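Local coordinates for protein 1-deoxy-D-xylulose 5-phosphate reductoisomerase (Zymomonas mobilis, PDB 1R0K) that catalyses the NADPH-dependent rearrangement and reduction of 1-deoxy-D-xylulose 5-phosphate to 2-C-methyl-D-erythritol 4-phosphate, a metal-requiring step of isoprenoid biosynthesis, at residues Tyr167-Arg181 and Glu237-Glu251. Numbering follows the deposited sequence.
Sequences YVRRIIITASGGPFR and EILVHPQSVIHSMVE
With CG between its backbone N and carbonyl carbon (chi1 62°) and an extended chain beyond, Arg170 rises from its strand to reach two glutamates, while Glu251, CG opposite the backbone N (chi1 -172°), sets its carboxylate between Arg170 and Arg169. NE and NH2 of Arg170 both grip Glu251 OE1, NE at 2.7 Å from above the carboxylate plane; NH1 meets the syn side of Glu237 OE1 at 2.8 Å, and NH2 also hydrogen-bonds Leu287 O of the second subunit. Glu251 OE2 takes Arg169 NH1 at 2.9 Å, guanidinium and carboxylate planes 82° apart, and also hydrogen-bonds Ser286 OG of the second subunit. This multiple grip should favour an ionised Glu251. Ile172 CD1 lies over the centre of one face of the Arg170 guanidinium, leaving the in-plane edge to the carboxylates; Ile172 CG2 presses unusually tightly on Leu239 CB at 3.5 Å, and Met249 CE touches Ile172 CD1 and CG2 at 4.0 Å. Beta-branched isoleucines suit such a strand, and Ile173 and Ala175, on the other face, pack against helix 216-229. Thr174 OG1 gives its proton to Ile246 O (2.9 Å), tying the middle strand to the start of strand 246-251. Ser176, a predicted substrate-binding residue, accepts from Gly178 N in an ST turn. Arg169 and Arg170 facing Glu251 form a classic beta bulge in the mixed sheet, where strand 170-175 runs parallel to 237-240 and antiparallel to 246-251, at the dimer interface.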
ATOM      1  N   TYR B 167      -6.003  -2.149  14.226  1.00 16.03           N
ATOM      2  CA  TYR B 167      -4.661  -1.757  13.797  1.00 15.99           C
ATOM      3  C   TYR B 167      -4.677  -0.439  13.038  1.00 15.94           C
ATOM      4  O   TYR B 167      -3.626   0.149  12.772  1.00 16.11           O
ATOM      5  CB  TYR B 167      -4.038  -2.830  12.899  1.00 17.13           C
ATOM      6  CG  TYR B 167      -3.755  -4.153  13.580  1.00 16.96           C
ATOM      7  CD1 TYR B 167      -3.788  -4.274  14.970  1.00 14.96           C
ATOM      8  CD2 TYR B 167      -3.417  -5.278  12.827  1.00 17.34           C
ATOM      9  CE1 TYR B 167      -3.493  -5.488  15.594  1.00 16.89           C
ATOM     10  CE2 TYR B 167      -3.120  -6.492  13.438  1.00 16.73           C
ATOM     11  CZ  TYR B 167      -3.159  -6.590  14.818  1.00 18.41           C
ATOM     12  OH  TYR B 167      -2.856  -7.796  15.417  1.00 22.71           O
ATOM     13  N   VAL B 168      -5.868   0.023  12.678  1.00 15.08           N
ATOM     14  CA  VAL B 168      -5.994   1.269  11.936  1.00 14.19           C
ATOM     15  C   VAL B 168      -5.927   2.515  12.821  1.00 14.42           C
ATOM     16  O   VAL B 168      -6.649   2.621  13.812  1.00 13.91           O
ATOM     17  CB  VAL B 168      -7.334   1.328  11.146  1.00 15.59           C
ATOM     18  CG1 VAL B 168      -7.499   2.707  10.492  1.00 14.08           C
ATOM     19  CG2 VAL B 168      -7.365   0.242  10.088  1.00 17.03           C
ATOM     20  N   ARG B 169      -5.055   3.451  12.457  1.00 13.82           N
ATOM     21  CA  ARG B 169      -4.949   4.712  13.178  1.00 14.75           C
ATOM     22  C   ARG B 169      -5.829   5.713  12.437  1.00 13.29           C
ATOM     23  O   ARG B 169      -6.556   6.493  13.050  1.00 12.88           O
ATOM     24  CB  ARG B 169      -3.511   5.226  13.202  1.00 15.62           C
ATOM     25  CG  ARG B 169      -3.391   6.652  13.738  1.00 17.94           C
ATOM     26  CD  ARG B 169      -1.949   6.998  14.026  1.00 21.28           C
ATOM     27  NE  ARG B 169      -1.445   6.221  15.154  1.00 22.25           N
ATOM     28  CZ  ARG B 169      -0.215   5.727  15.227  1.00 22.62           C
ATOM     29  NH1 ARG B 169       0.639   5.925  14.231  1.00 21.49           N
ATOM     30  NH2 ARG B 169       0.164   5.049  16.303  1.00 25.83           N
ATOM     31  N   ARG B 170      -5.757   5.691  11.111  1.00 12.43           N
ATOM     32  CA  ARG B 170      -6.572   6.588  10.302  1.00 11.90           C
ATOM     33  C   ARG B 170      -6.713   6.091   8.869  1.00 12.99           C
ATOM     34  O   ARG B 170      -5.853   5.376   8.358  1.00 12.77           O
ATOM     35  CB  ARG B 170      -5.981   8.006  10.283  1.00 13.70           C
ATOM     36  CG  ARG B 170      -4.592   8.108   9.678  1.00 15.60           C
ATOM     37  CD  ARG B 170      -4.191   9.558   9.331  1.00 15.67           C
ATOM     38  NE  ARG B 170      -2.766   9.620   9.023  1.00 14.88           N
ATOM     39  CZ  ARG B 170      -2.138  10.643   8.448  1.00 16.48           C
ATOM     40  NH1 ARG B 170      -2.794  11.739   8.087  1.00 14.38           N
ATOM     41  NH2 ARG B 170      -0.834  10.565   8.243  1.00 14.25           N
ATOM     42  N   ILE B 171      -7.830   6.447   8.243  1.00 11.89           N
ATOM     43  CA  ILE B 171      -8.088   6.104   6.851  1.00 12.18           C
ATOM     44  C   ILE B 171      -8.148   7.452   6.139  1.00 11.84           C
ATOM     45  O   ILE B 171      -8.910   8.342   6.526  1.00 13.08           O
ATOM     46  CB  ILE B 171      -9.433   5.361   6.662  1.00 13.00           C
ATOM     47  CG1 ILE B 171      -9.311   3.926   7.182  1.00 13.84           C
ATOM     48  CG2 ILE B 171      -9.840   5.377   5.190  1.00 10.43           C
ATOM     49  CD1 ILE B 171     -10.554   3.078   6.967  1.00 15.56           C
ATOM     50  N   ILE B 172      -7.326   7.599   5.110  1.00  9.67           N
ATOM     51  CA  ILE B 172      -7.266   8.839   4.358  1.00  9.02           C
ATOM     52  C   ILE B 172      -7.953   8.668   3.014  1.00  8.79           C
ATOM     53  O   ILE B 172      -7.492   7.909   2.166  1.00  8.98           O
ATOM     54  CB  ILE B 172      -5.812   9.259   4.105  1.00  8.98           C
ATOM     55  CG1 ILE B 172      -5.043   9.297   5.425  1.00 11.51           C
ATOM     56  CG2 ILE B 172      -5.774  10.621   3.417  1.00  9.53           C
ATOM     57  CD1 ILE B 172      -3.553   9.498   5.242  1.00  8.37           C
ATOM     58  N   ILE B 173      -9.073   9.353   2.838  1.00  9.38           N
ATOM     59  CA  ILE B 173      -9.785   9.292   1.580  1.00 10.08           C
ATOM     60  C   ILE B 173      -9.239  10.447   0.751  1.00  9.50           C
ATOM     61  O   ILE B 173      -9.412  11.612   1.103  1.00  9.54           O
ATOM     62  CB  ILE B 173     -11.300   9.480   1.769  1.00  9.57           C
ATOM     63  CG1 ILE B 173     -11.838   8.433   2.743  1.00  9.57           C
ATOM     64  CG2 ILE B 173     -12.007   9.368   0.424  1.00 10.70           C
ATOM     65  CD1 ILE B 173     -13.314   8.596   3.046  1.00  7.63           C
ATOM     66  N   THR B 174      -8.547  10.124  -0.332  1.00 11.19           N
ATOM     67  CA  THR B 174      -8.004  11.167  -1.189  1.00 10.26           C
ATOM     68  C   THR B 174      -9.130  11.752  -2.027  1.00 10.95           C
ATOM     69  O   THR B 174     -10.110  11.069  -2.327  1.00 10.72           O
ATOM     70  CB  THR B 174      -6.890  10.624  -2.092  1.00  9.70           C
ATOM     71  OG1 THR B 174      -7.330   9.419  -2.732  1.00 10.44           O
ATOM     72  CG2 THR B 174      -5.641  10.344  -1.262  1.00  9.76           C
ATOM     73  N   ALA B 175      -8.989  13.024  -2.391  1.00  9.39           N
ATOM     74  CA  ALA B 175     -10.004  13.721  -3.166  1.00  9.55           C
ATOM     75  C   ALA B 175      -9.335  14.661  -4.152  1.00  9.94           C
ATOM     76  O   ALA B 175      -8.413  15.383  -3.783  1.00  9.65           O
ATOM     77  CB  ALA B 175     -10.917  14.526  -2.233  1.00  8.54           C
ATOM     78  N   SER B 176      -9.796  14.650  -5.399  1.00 10.54           N
ATOM     79  CA  SER B 176      -9.232  15.525  -6.416  1.00 11.92           C
ATOM     80  C   SER B 176      -9.501  16.966  -6.016  1.00 12.57           C
ATOM     81  O   SER B 176      -8.706  17.858  -6.303  1.00 14.30           O
ATOM     82  CB  SER B 176      -9.886  15.269  -7.775  1.00 12.35           C
ATOM     83  OG  SER B 176     -11.244  15.680  -7.757  1.00 12.73           O
ATOM     84  N   GLY B 177     -10.636  17.188  -5.362  1.00 12.85           N
ATOM     85  CA  GLY B 177     -10.996  18.534  -4.953  1.00 13.19           C
ATOM     86  C   GLY B 177     -12.033  19.106  -5.900  1.00 14.47           C
ATOM     87  O   GLY B 177     -12.617  20.163  -5.645  1.00 14.28           O
ATOM     88  N   GLY B 178     -12.258  18.402  -7.005  1.00 14.01           N
ATOM     89  CA  GLY B 178     -13.238  18.846  -7.975  1.00 14.36           C
ATOM     90  C   GLY B 178     -12.758  20.001  -8.834  1.00 15.02           C
ATOM     91  O   GLY B 178     -11.659  20.507  -8.634  1.00 12.77           O
ATOM     92  N   PRO B 179     -13.575  20.448  -9.797  1.00 15.26           N
ATOM     93  CA  PRO B 179     -13.204  21.555 -10.682  1.00 16.36           C
ATOM     94  C   PRO B 179     -13.060  22.914  -9.988  1.00 16.25           C
ATOM     95  O   PRO B 179     -12.410  23.813 -10.520  1.00 18.03           O
ATOM     96  CB  PRO B 179     -14.320  21.543 -11.726  1.00 16.66           C
ATOM     97  CG  PRO B 179     -15.500  21.083 -10.937  1.00 16.67           C
ATOM     98  CD  PRO B 179     -14.921  19.943 -10.125  1.00 16.77           C
ATOM     99  N   PHE B 180     -13.643  23.061  -8.803  1.00 15.73           N
ATOM    100  CA  PHE B 180     -13.560  24.334  -8.087  1.00 16.40           C
ATOM    101  C   PHE B 180     -12.678  24.280  -6.854  1.00 16.33           C
ATOM    102  O   PHE B 180     -12.870  25.044  -5.907  1.00 18.33           O
ATOM    103  CB  PHE B 180     -14.962  24.807  -7.705  1.00 15.47           C
ATOM    104  CG  PHE B 180     -15.872  24.962  -8.882  1.00 16.57           C
ATOM    105  CD1 PHE B 180     -15.467  25.697  -9.990  1.00 16.10           C
ATOM    106  CD2 PHE B 180     -17.118  24.354  -8.903  1.00 18.64           C
ATOM    107  CE1 PHE B 180     -16.286  25.822 -11.109  1.00 16.49           C
ATOM    108  CE2 PHE B 180     -17.946  24.473 -10.019  1.00 21.10           C
ATOM    109  CZ  PHE B 180     -17.527  25.209 -11.125  1.00 19.65           C
ATOM    110  N   ARG B 181     -11.698  23.384  -6.884  1.00 13.33           N
ATOM    111  CA  ARG B 181     -10.770  23.212  -5.772  1.00 14.73           C
ATOM    112  C   ARG B 181     -10.137  24.519  -5.299  1.00 15.46           C
ATOM    113  O   ARG B 181      -9.916  24.708  -4.105  1.00 17.17           O
ATOM    114  CB  ARG B 181      -9.654  22.232  -6.166  1.00 13.02           C
ATOM    115  CG  ARG B 181      -8.540  22.090  -5.120  1.00 13.56           C
ATOM    116  CD  ARG B 181      -7.488  21.075  -5.566  1.00 12.53           C
ATOM    117  NE  ARG B 181      -6.861  21.441  -6.837  1.00 14.70           N
ATOM    118  CZ  ARG B 181      -5.789  22.218  -6.960  1.00 15.83           C
ATOM    119  NH1 ARG B 181      -5.199  22.731  -5.885  1.00 14.27           N
ATOM    120  NH2 ARG B 181      -5.295  22.476  -8.165  1.00 14.17           N
ATOM    121  N   GLU B 237     -10.100  10.840   7.421  1.00 13.03           N
ATOM    122  CA  GLU B 237      -9.541  12.106   6.990  1.00 13.66           C
ATOM    123  C   GLU B 237      -9.716  12.220   5.489  1.00 12.36           C
ATOM    124  O   GLU B 237      -9.582  11.234   4.768  1.00 11.53           O
ATOM    125  CB  GLU B 237      -8.048  12.177   7.299  1.00 14.83           C
ATOM    126  CG  GLU B 237      -7.701  12.574   8.715  1.00 20.42           C
ATOM    127  CD  GLU B 237      -6.211  12.508   8.964  1.00 19.50           C
ATOM    128  OE1 GLU B 237      -5.439  12.695   7.996  1.00 19.62           O
ATOM    129  OE2 GLU B 237      -5.816  12.284  10.128  1.00 22.94           O
ATOM    130  N   ILE B 238     -10.028  13.419   5.022  1.00 11.35           N
ATOM    131  CA  ILE B 238     -10.155  13.637   3.594  1.00 12.09           C
ATOM    132  C   ILE B 238      -8.923  14.453   3.238  1.00 12.83           C
ATOM    133  O   ILE B 238      -8.606  15.436   3.910  1.00 12.34           O
ATOM    134  CB  ILE B 238     -11.432  14.423   3.241  1.00 14.57           C
ATOM    135  CG1 ILE B 238     -12.663  13.595   3.623  1.00 14.08           C
ATOM    136  CG2 ILE B 238     -11.447  14.763   1.745  1.00 12.15           C
ATOM    137  CD1 ILE B 238     -13.976  14.327   3.411  1.00 16.52           C
ATOM    138  N   LEU B 239      -8.203  14.018   2.213  1.00 10.74           N
ATOM    139  CA  LEU B 239      -6.998  14.714   1.785  1.00 10.97           C
ATOM    140  C   LEU B 239      -7.122  15.085   0.316  1.00 11.56           C
ATOM    141  O   LEU B 239      -7.296  14.211  -0.534  1.00 14.25           O
ATOM    142  CB  LEU B 239      -5.763  13.820   2.001  1.00 10.00           C
ATOM    143  CG  LEU B 239      -4.404  14.335   1.503  1.00 13.13           C
ATOM    144  CD1 LEU B 239      -3.987  15.576   2.279  1.00 11.97           C
ATOM    145  CD2 LEU B 239      -3.350  13.244   1.654  1.00 13.62           C
ATOM    146  N   VAL B 240      -7.050  16.380   0.018  1.00 11.18           N
ATOM    147  CA  VAL B 240      -7.141  16.828  -1.365  1.00 13.38           C
ATOM    148  C   VAL B 240      -5.815  16.518  -2.053  1.00 13.54           C
ATOM    149  O   VAL B 240      -4.743  16.870  -1.564  1.00 14.14           O
ATOM    150  CB  VAL B 240      -7.461  18.337  -1.456  1.00 13.05           C
ATOM    151  CG1 VAL B 240      -7.417  18.795  -2.906  1.00 12.02           C
ATOM    152  CG2 VAL B 240      -8.855  18.602  -0.865  1.00 13.54           C
ATOM    153  N   HIS B 241      -5.915  15.837  -3.186  1.00 13.97           N
ATOM    154  CA  HIS B 241      -4.769  15.401  -3.974  1.00 13.28           C
ATOM    155  C   HIS B 241      -5.233  15.511  -5.429  1.00 12.23           C
ATOM    156  O   HIS B 241      -5.837  14.592  -5.974  1.00 11.73           O
ATOM    157  CB  HIS B 241      -4.444  13.952  -3.558  1.00 12.86           C
ATOM    158  CG  HIS B 241      -3.518  13.230  -4.484  1.00 12.53           C
ATOM    159  ND1 HIS B 241      -2.327  13.768  -4.922  1.00 11.78           N
ATOM    160  CD2 HIS B 241      -3.604  12.000  -5.041  1.00  9.88           C
ATOM    161  CE1 HIS B 241      -1.721  12.898  -5.713  1.00 11.90           C
ATOM    162  NE2 HIS B 241      -2.476  11.818  -5.802  1.00 13.11           N
ATOM    163  N   PRO B 242      -4.955  16.658  -6.074  1.00 12.28           N
ATOM    164  CA  PRO B 242      -5.350  16.922  -7.464  1.00 12.83           C
ATOM    165  C   PRO B 242      -5.134  15.808  -8.491  1.00 12.44           C
ATOM    166  O   PRO B 242      -6.055  15.457  -9.226  1.00 12.27           O
ATOM    167  CB  PRO B 242      -4.569  18.188  -7.809  1.00 12.13           C
ATOM    168  CG  PRO B 242      -4.493  18.902  -6.483  1.00 11.73           C
ATOM    169  CD  PRO B 242      -4.128  17.762  -5.551  1.00 10.30           C
ATOM    170  N   GLN B 243      -3.925  15.257  -8.544  1.00 12.47           N
ATOM    171  CA  GLN B 243      -3.608  14.209  -9.519  1.00 12.71           C
ATOM    172  C   GLN B 243      -4.462  12.950  -9.403  1.00 12.26           C
ATOM    173  O   GLN B 243      -4.635  12.218 -10.377  1.00 12.73           O
ATOM    174  CB  GLN B 243      -2.131  13.816  -9.416  1.00 12.38           C
ATOM    175  CG  GLN B 243      -1.129  14.910  -9.795  1.00 15.98           C
ATOM    176  CD  GLN B 243      -1.035  16.013  -8.759  1.00 15.43           C
ATOM    177  OE1 GLN B 243      -1.317  15.802  -7.581  1.00 16.00           O
ATOM    178  NE2 GLN B 243      -0.611  17.190  -9.191  1.00 13.49           N
ATOM    179  N   SER B 244      -4.981  12.684  -8.208  1.00 12.11           N
ATOM    180  CA  SER B 244      -5.807  11.501  -7.984  1.00 13.64           C
ATOM    181  C   SER B 244      -5.120  10.204  -8.405  1.00 12.91           C
ATOM    182  O   SER B 244      -5.772   9.298  -8.933  1.00 12.62           O
ATOM    183  CB  SER B 244      -7.141  11.626  -8.736  1.00 13.40           C
ATOM    184  OG  SER B 244      -7.909  12.709  -8.241  1.00 20.45           O
ATOM    185  N   VAL B 245      -3.809  10.112  -8.189  1.00 12.74           N
ATOM    186  CA  VAL B 245      -3.085   8.891  -8.540  1.00 11.32           C
ATOM    187  C   VAL B 245      -3.038   8.009  -7.303  1.00 11.61           C
ATOM    188  O   VAL B 245      -3.096   6.784  -7.403  1.00 10.16           O
ATOM    189  CB  VAL B 245      -1.659   9.184  -9.066  1.00 13.77           C
ATOM    190  CG1 VAL B 245      -1.742   9.632 -10.519  1.00 15.35           C
ATOM    191  CG2 VAL B 245      -0.990  10.254  -8.230  1.00 13.00           C
ATOM    192  N   ILE B 246      -2.922   8.631  -6.133  1.00  9.85           N
ATOM    193  CA  ILE B 246      -2.981   7.866  -4.892  1.00  9.83           C
ATOM    194  C   ILE B 246      -4.492   7.831  -4.689  1.00 10.70           C
ATOM    195  O   ILE B 246      -5.134   8.877  -4.511  1.00 10.19           O
ATOM    196  CB  ILE B 246      -2.297   8.588  -3.710  1.00 11.54           C
ATOM    197  CG1 ILE B 246      -0.783   8.617  -3.942  1.00 12.57           C
ATOM    198  CG2 ILE B 246      -2.636   7.878  -2.399  1.00  8.52           C
ATOM    199  CD1 ILE B 246       0.020   9.221  -2.806  1.00 12.16           C
ATOM    200  N   HIS B 247      -5.056   6.633  -4.748  1.00 10.04           N
ATOM    201  CA  HIS B 247      -6.497   6.455  -4.656  1.00 10.98           C
ATOM    202  C   HIS B 247      -7.104   6.434  -3.252  1.00 10.18           C
ATOM    203  O   HIS B 247      -8.323   6.517  -3.113  1.00 10.27           O
ATOM    204  CB  HIS B 247      -6.875   5.212  -5.463  1.00  9.91           C
ATOM    205  CG  HIS B 247      -6.506   5.320  -6.913  1.00 10.10           C
ATOM    206  ND1 HIS B 247      -5.980   4.267  -7.633  1.00 10.29           N
ATOM    207  CD2 HIS B 247      -6.564   6.370  -7.769  1.00  9.86           C
ATOM    208  CE1 HIS B 247      -5.725   4.666  -8.867  1.00 12.13           C
ATOM    209  NE2 HIS B 247      -6.070   5.936  -8.976  1.00 11.89           N
ATOM    210  N   SER B 248      -6.239   6.346  -2.240  1.00 10.14           N
ATOM    211  CA  SER B 248      -6.587   6.377  -0.812  1.00  9.73           C
ATOM    212  C   SER B 248      -5.548   5.642   0.026  1.00  9.41           C
ATOM    213  O   SER B 248      -4.727   4.894  -0.502  1.00  9.18           O
ATOM    214  CB  SER B 248      -7.990   5.827  -0.535  1.00  8.59           C
ATOM    215  OG  SER B 248      -8.954   6.852  -0.744  1.00 12.00           O
ATOM    216  N   MET B 249      -5.574   5.855   1.339  1.00  9.80           N
ATOM    217  CA  MET B 249      -4.568   5.235   2.188  1.00  8.96           C
ATOM    218  C   MET B 249      -5.075   4.818   3.561  1.00 10.55           C
ATOM    219  O   MET B 249      -6.134   5.264   4.016  1.00  8.31           O
ATOM    220  CB  MET B 249      -3.402   6.211   2.368  1.00  9.74           C
ATOM    221  CG  MET B 249      -2.947   6.889   1.087  1.00 10.58           C
ATOM    222  SD  MET B 249      -1.591   8.065   1.361  1.00 12.64           S
ATOM    223  CE  MET B 249      -2.477   9.608   1.398  1.00 14.67           C
ATOM    224  N   VAL B 250      -4.290   3.967   4.218  1.00  8.02           N
ATOM    225  CA  VAL B 250      -4.613   3.493   5.559  1.00  8.53           C
ATOM    226  C   VAL B 250      -3.345   3.519   6.406  1.00  9.64           C
ATOM    227  O   VAL B 250      -2.332   2.915   6.035  1.00 10.56           O
ATOM    228  CB  VAL B 250      -5.141   2.034   5.550  1.00  8.69           C
ATOM    229  CG1 VAL B 250      -5.403   1.576   6.977  1.00  6.92           C
ATOM    230  CG2 VAL B 250      -6.414   1.929   4.725  1.00  7.29           C
ATOM    231  N   GLU B 251      -3.385   4.222   7.534  1.00 10.41           N
ATOM    232  CA  GLU B 251      -2.217   4.255   8.406  1.00 10.38           C
ATOM    233  C   GLU B 251      -2.425   3.282   9.554  1.00 12.27           C
ATOM    234  O   GLU B 251      -3.508   3.217  10.142  1.00 12.62           O
ATOM    235  CB  GLU B 251      -1.963   5.650   8.985  1.00 12.06           C
ATOM    236  CG  GLU B 251      -0.630   5.725   9.743  1.00 14.12           C
ATOM    237  CD  GLU B 251      -0.395   7.060  10.416  1.00 17.97           C
ATOM    238  OE1 GLU B 251      -0.659   8.103   9.788  1.00 20.29           O
ATOM    239  OE2 GLU B 251       0.071   7.064  11.576  1.00 19.16           O
TER